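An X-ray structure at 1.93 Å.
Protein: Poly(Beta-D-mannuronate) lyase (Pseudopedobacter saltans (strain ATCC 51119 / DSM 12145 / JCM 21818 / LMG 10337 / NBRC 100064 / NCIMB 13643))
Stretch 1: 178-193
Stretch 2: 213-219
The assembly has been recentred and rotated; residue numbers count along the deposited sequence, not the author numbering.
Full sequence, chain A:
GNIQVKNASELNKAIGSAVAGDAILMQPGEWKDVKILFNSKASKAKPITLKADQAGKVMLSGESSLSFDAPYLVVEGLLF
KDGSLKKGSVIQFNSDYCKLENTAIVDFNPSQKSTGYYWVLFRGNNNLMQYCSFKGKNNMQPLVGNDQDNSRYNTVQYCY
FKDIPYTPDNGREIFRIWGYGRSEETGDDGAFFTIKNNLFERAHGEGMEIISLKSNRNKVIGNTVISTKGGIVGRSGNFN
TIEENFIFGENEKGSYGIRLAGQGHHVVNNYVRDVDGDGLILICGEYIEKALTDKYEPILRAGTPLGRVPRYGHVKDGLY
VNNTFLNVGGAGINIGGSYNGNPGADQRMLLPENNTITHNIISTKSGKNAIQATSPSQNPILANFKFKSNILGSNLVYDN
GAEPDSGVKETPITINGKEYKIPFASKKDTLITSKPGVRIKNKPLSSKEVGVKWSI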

# COMPACT_ATOMS: atom_id res chain seq x y z
N TRP A 178 -8.91 0.27 0.07
CA TRP A 178 -10.20 0.68 0.59
C TRP A 178 -10.76 -0.41 1.49
O TRP A 178 -10.23 -1.53 1.56
CB TRP A 178 -11.19 0.93 -0.56
CG TRP A 178 -10.91 2.14 -1.40
CD1 TRP A 178 -10.35 3.33 -1.01
CD2 TRP A 178 -11.21 2.28 -2.79
NE1 TRP A 178 -10.27 4.21 -2.08
CE2 TRP A 178 -10.80 3.58 -3.19
CE3 TRP A 178 -11.80 1.43 -3.75
CZ2 TRP A 178 -10.96 4.05 -4.50
CZ3 TRP A 178 -11.95 1.90 -5.06
CH2 TRP A 178 -11.53 3.20 -5.42
N GLY A 179 -11.86 -0.09 2.16
CA GLY A 179 -12.55 -0.99 3.05
C GLY A 179 -13.06 -0.25 4.26
O GLY A 179 -13.00 0.98 4.33
N TYR A 180 -13.60 -1.00 5.21
CA TYR A 180 -14.11 -0.40 6.44
C TYR A 180 -13.02 0.41 7.11
O TYR A 180 -11.92 -0.09 7.35
CB TYR A 180 -14.64 -1.47 7.38
CG TYR A 180 -15.16 -0.94 8.70
CD1 TYR A 180 -14.29 -0.64 9.74
CD2 TYR A 180 -16.52 -0.74 8.90
CE1 TYR A 180 -14.75 -0.16 10.95
CE2 TYR A 180 -16.99 -0.26 10.11
CZ TYR A 180 -16.11 0.04 11.13
OH TYR A 180 -16.58 0.52 12.33
N GLY A 181 -13.36 1.64 7.48
CA GLY A 181 -12.41 2.62 7.97
C GLY A 181 -12.22 3.76 7.01
O GLY A 181 -11.62 4.78 7.37
N ARG A 182 -12.73 3.62 5.79
CA ARG A 182 -12.60 4.67 4.79
C ARG A 182 -13.19 5.98 5.31
O ARG A 182 -12.62 7.05 5.12
CB ARG A 182 -13.29 4.27 3.48
CG ARG A 182 -12.82 5.06 2.27
CD ARG A 182 -13.23 4.38 0.97
NE ARG A 182 -13.05 5.25 -0.18
CZ ARG A 182 -13.42 4.94 -1.42
NH1 ARG A 182 -13.99 3.77 -1.67
NH2 ARG A 182 -13.22 5.80 -2.41
N SER A 183 -14.34 5.88 5.97
CA SER A 183 -15.02 7.05 6.53
C SER A 183 -14.62 7.30 7.97
O SER A 183 -15.36 7.95 8.72
CB SER A 183 -16.54 6.90 6.40
OG SER A 183 -16.91 6.98 5.04
N GLU A 184 -13.48 6.73 8.37
CA GLU A 184 -12.72 7.08 9.56
C GLU A 184 -13.40 6.34 10.71
O GLU A 184 -13.24 6.71 11.88
CB GLU A 184 -12.71 8.59 9.83
CG GLU A 184 -12.06 9.47 8.72
CD GLU A 184 -10.72 9.00 8.15
OE1 GLU A 184 -9.99 8.21 8.77
OE2 GLU A 184 -10.37 9.52 7.06
N GLU A 185 -14.17 5.31 10.38
CA GLU A 185 -14.82 4.50 11.39
C GLU A 185 -13.80 3.92 12.37
O GLU A 185 -12.67 3.58 12.01
CB GLU A 185 -15.60 3.36 10.73
CG GLU A 185 -16.72 3.81 9.80
CD GLU A 185 -16.27 3.87 8.35
OE1 GLU A 185 -15.09 4.21 8.08
OE2 GLU A 185 -17.11 3.55 7.47
N THR A 186 -14.21 3.80 13.63
CA THR A 186 -13.34 3.30 14.68
C THR A 186 -13.85 2.01 15.30
O THR A 186 -13.43 1.65 16.40
CB THR A 186 -13.14 4.36 15.77
OG1 THR A 186 -14.39 4.62 16.42
CG2 THR A 186 -12.61 5.65 15.17
N GLY A 187 -14.75 1.29 14.62
CA GLY A 187 -15.18 -0.02 15.09
C GLY A 187 -14.11 -1.07 14.86
O GLY A 187 -13.04 -0.80 14.32
N ASP A 188 -14.42 -2.30 15.29
CA ASP A 188 -13.48 -3.43 15.24
C ASP A 188 -13.10 -3.85 13.82
O ASP A 188 -12.09 -4.53 13.63
CB ASP A 188 -14.09 -4.65 15.92
CG ASP A 188 -13.91 -4.64 17.41
OD1 ASP A 188 -13.82 -3.53 17.99
OD2 ASP A 188 -13.87 -5.74 18.00
N ASP A 189 -13.92 -3.50 12.84
CA ASP A 189 -13.80 -3.97 11.47
C ASP A 189 -12.64 -3.28 10.76
O ASP A 189 -11.95 -2.42 11.31
CB ASP A 189 -15.12 -3.74 10.73
CG ASP A 189 -15.40 -4.77 9.65
OD1 ASP A 189 -14.56 -5.66 9.40
OD2 ASP A 189 -16.47 -4.66 9.00
N GLY A 190 -12.44 -3.67 9.50
CA GLY A 190 -11.40 -3.13 8.65
C GLY A 190 -11.30 -3.95 7.38
O GLY A 190 -12.11 -4.86 7.14
N ALA A 191 -10.30 -3.59 6.56
CA ALA A 191 -9.97 -4.38 5.37
C ALA A 191 -9.10 -5.59 5.70
O ALA A 191 -9.14 -6.60 4.98
CB ALA A 191 -9.23 -3.51 4.34
N PHE A 192 -8.30 -5.51 6.76
CA PHE A 192 -7.39 -6.59 7.14
C PHE A 192 -6.52 -7.02 5.96
O PHE A 192 -6.32 -8.21 5.70
CB PHE A 192 -8.15 -7.78 7.73
CG PHE A 192 -9.02 -7.43 8.92
CD1 PHE A 192 -8.50 -7.49 10.21
CD2 PHE A 192 -10.36 -7.11 8.76
CE1 PHE A 192 -9.29 -7.20 11.31
CE2 PHE A 192 -11.17 -6.84 9.86
CZ PHE A 192 -10.64 -6.87 11.13
N PHE A 193 -6.01 -6.04 5.22
CA PHE A 193 -5.16 -6.29 4.07
C PHE A 193 -3.71 -6.39 4.52
O PHE A 193 -3.26 -5.60 5.36
CB PHE A 193 -5.32 -5.18 3.03
CG PHE A 193 -4.84 -5.53 1.64
CD1 PHE A 193 -3.49 -5.51 1.32
CD2 PHE A 193 -5.76 -5.85 0.65
CE1 PHE A 193 -3.06 -5.82 0.02
CE2 PHE A 193 -5.34 -6.18 -0.63
CZ PHE A 193 -3.99 -6.16 -0.96
N LEU A 213 -3.14 3.50 2.57
CA LEU A 213 -4.15 2.86 3.40
C LEU A 213 -5.33 3.81 3.59
O LEU A 213 -5.16 4.93 4.08
CB LEU A 213 -3.57 2.45 4.75
CG LEU A 213 -2.25 1.66 4.70
CD1 LEU A 213 -1.82 1.23 6.10
CD2 LEU A 213 -2.43 0.44 3.80
N LYS A 214 -6.52 3.36 3.22
CA LYS A 214 -7.76 4.10 3.38
C LYS A 214 -8.82 3.20 4.01
O LYS A 214 -9.94 3.07 3.52
CB LYS A 214 -8.24 4.63 2.03
CG LYS A 214 -7.38 5.77 1.47
CD LYS A 214 -7.95 6.27 0.14
CE LYS A 214 -7.33 7.63 -0.24
NZ LYS A 214 -7.62 8.01 -1.66
N SER A 215 -8.44 2.52 5.09
CA SER A 215 -9.26 1.52 5.78
C SER A 215 -8.52 1.14 7.06
O SER A 215 -7.39 1.60 7.29
CB SER A 215 -9.51 0.28 4.91
OG SER A 215 -8.28 -0.24 4.41
N ASN A 216 -9.13 0.26 7.86
CA ASN A 216 -8.58 -0.16 9.15
C ASN A 216 -7.92 -1.54 9.10
O ASN A 216 -8.18 -2.36 8.22
CB ASN A 216 -9.65 -0.21 10.26
CG ASN A 216 -10.35 1.10 10.47
OD1 ASN A 216 -9.96 2.13 9.92
ND2 ASN A 216 -11.36 1.10 11.33
N ARG A 217 -7.06 -1.77 10.11
CA ARG A 217 -6.52 -3.08 10.49
C ARG A 217 -5.69 -3.74 9.40
O ARG A 217 -5.67 -4.96 9.26
CB ARG A 217 -7.62 -4.03 10.97
CG ARG A 217 -8.61 -3.39 11.87
CD ARG A 217 -8.21 -3.67 13.30
NE ARG A 217 -9.05 -2.93 14.24
CZ ARG A 217 -8.76 -2.77 15.53
NH1 ARG A 217 -7.64 -3.28 16.04
NH2 ARG A 217 -9.58 -2.09 16.31
N ASN A 218 -4.96 -2.93 8.68
CA ASN A 218 -4.07 -3.42 7.66
C ASN A 218 -2.67 -3.63 8.21
O ASN A 218 -2.31 -3.03 9.18
CB ASN A 218 -4.05 -2.45 6.49
CG ASN A 218 -5.42 -2.30 5.86
OD1 ASN A 218 -5.96 -3.22 5.35
ND2 ASN A 218 -5.97 -1.17 5.97
N LYS A 219 -1.92 -4.52 7.59
CA LYS A 219 -0.56 -4.81 7.98
C LYS A 219 0.46 -4.56 6.86
O LYS A 219 0.45 -5.24 5.87
CB LYS A 219 -0.43 -6.26 8.40
CG LYS A 219 -1.53 -6.74 9.31
CD LYS A 219 -1.38 -6.04 10.62
CE LYS A 219 -1.77 -6.89 11.80
NZ LYS A 219 -3.01 -6.36 12.36
O HOH W 1 -9.83 7.24 -2.56

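Stretch 1 is an irregular loop that meets the short segment following the strand at 213-214 with Gly-181 near Ser-215, leaves it, and returns with Gly-190 near Asn-216 and Phe-192 near Asn-218. The design rule is economical: backbone amides and carbonyls do most of the binding, while two asparagines read them. At the start, the Trp-178 ring presents its edge to the aliphatic part of Lys-214, with Trp-178 NE1 3.8 Å from Lys-214 CD. The O of a single water accepts from both Trp-178 NE1 (3.1 Å) and Lys-214 NZ (2.5 Å), so one water oxygen serves as the shared acceptor for two donors, the indole NH and the ammonium.

Two overlapping turns follow, type II from Gly-179 to Arg-182 and type I from Gly-181 to Glu-184. They turn the carbonyl of Tyr-180 toward stretch 2, where it accepts from Asn-216 N (Tyr-180 O to Asn-216 N, 2.9 Å). The glycines here are doubly required. Both have backbone angles that would jam a CB against the preceding carbonyl; at Gly-179 a CB would also strike Ala-191 CB, and at Gly-181 a CB would land 2.0 Å from Asn-216 OD1. That bare surface lets the asparagine side chain lie directly against the Gly-181 backbone. Just beyond, Arg-182 CA makes a CH contact to Lys-214 O at 3.4 Å.

Asn-216 points toward stretch 1 and donates ND2 to Glu-185 O at 2.9 Å, in a nearly linear bond. The same Asn-216 ND2 sits at the edge of the Tyr-180 ring, 3.6 Å from Tyr-180 CE1. The Tyr-180 hydroxyl meanwhile helps hold the loop itself, with Gly-187 N donating weakly to Tyr-180 OH at 3.0 Å.

From Gly-187 to Asp-189, carbonyls gather around Arg-217. Gly-187 O and Asp-189 O lie at the edge of its guanidinium, and Asp-188 O comes within 3.5 Å of Arg-217 NE. At Gly-190 stretch 2 leaves no room for a side chain: a CB would sit 2.3 Å from Asn-216 O and 2.9 Å from Arg-217 CG. Asn-216 O instead accepts from Ala-191 N at 3.0 Å and, weakly, from Phe-192 N at 3.5 Å.

The Phe-192 ring then covers Arg-217 CB in a CH-pi contact, the carbon 3.9 Å from the ring centroid and over its face. In the backbone, Phe-192 CA makes a CH contact to Arg-217 O at 3.2 Å. Asn-218 supplies the second side-chain anchor: its OD1 accepts from Phe-193 N at 2.8 Å, while its ND2 donates to Ser-215 OG at 2.9 Å, bracing stretch 2 from within. Finally, Lys-219 N donates to Phe-193 O at 2.8 Å, closing the contact with a well-aligned backbone bond.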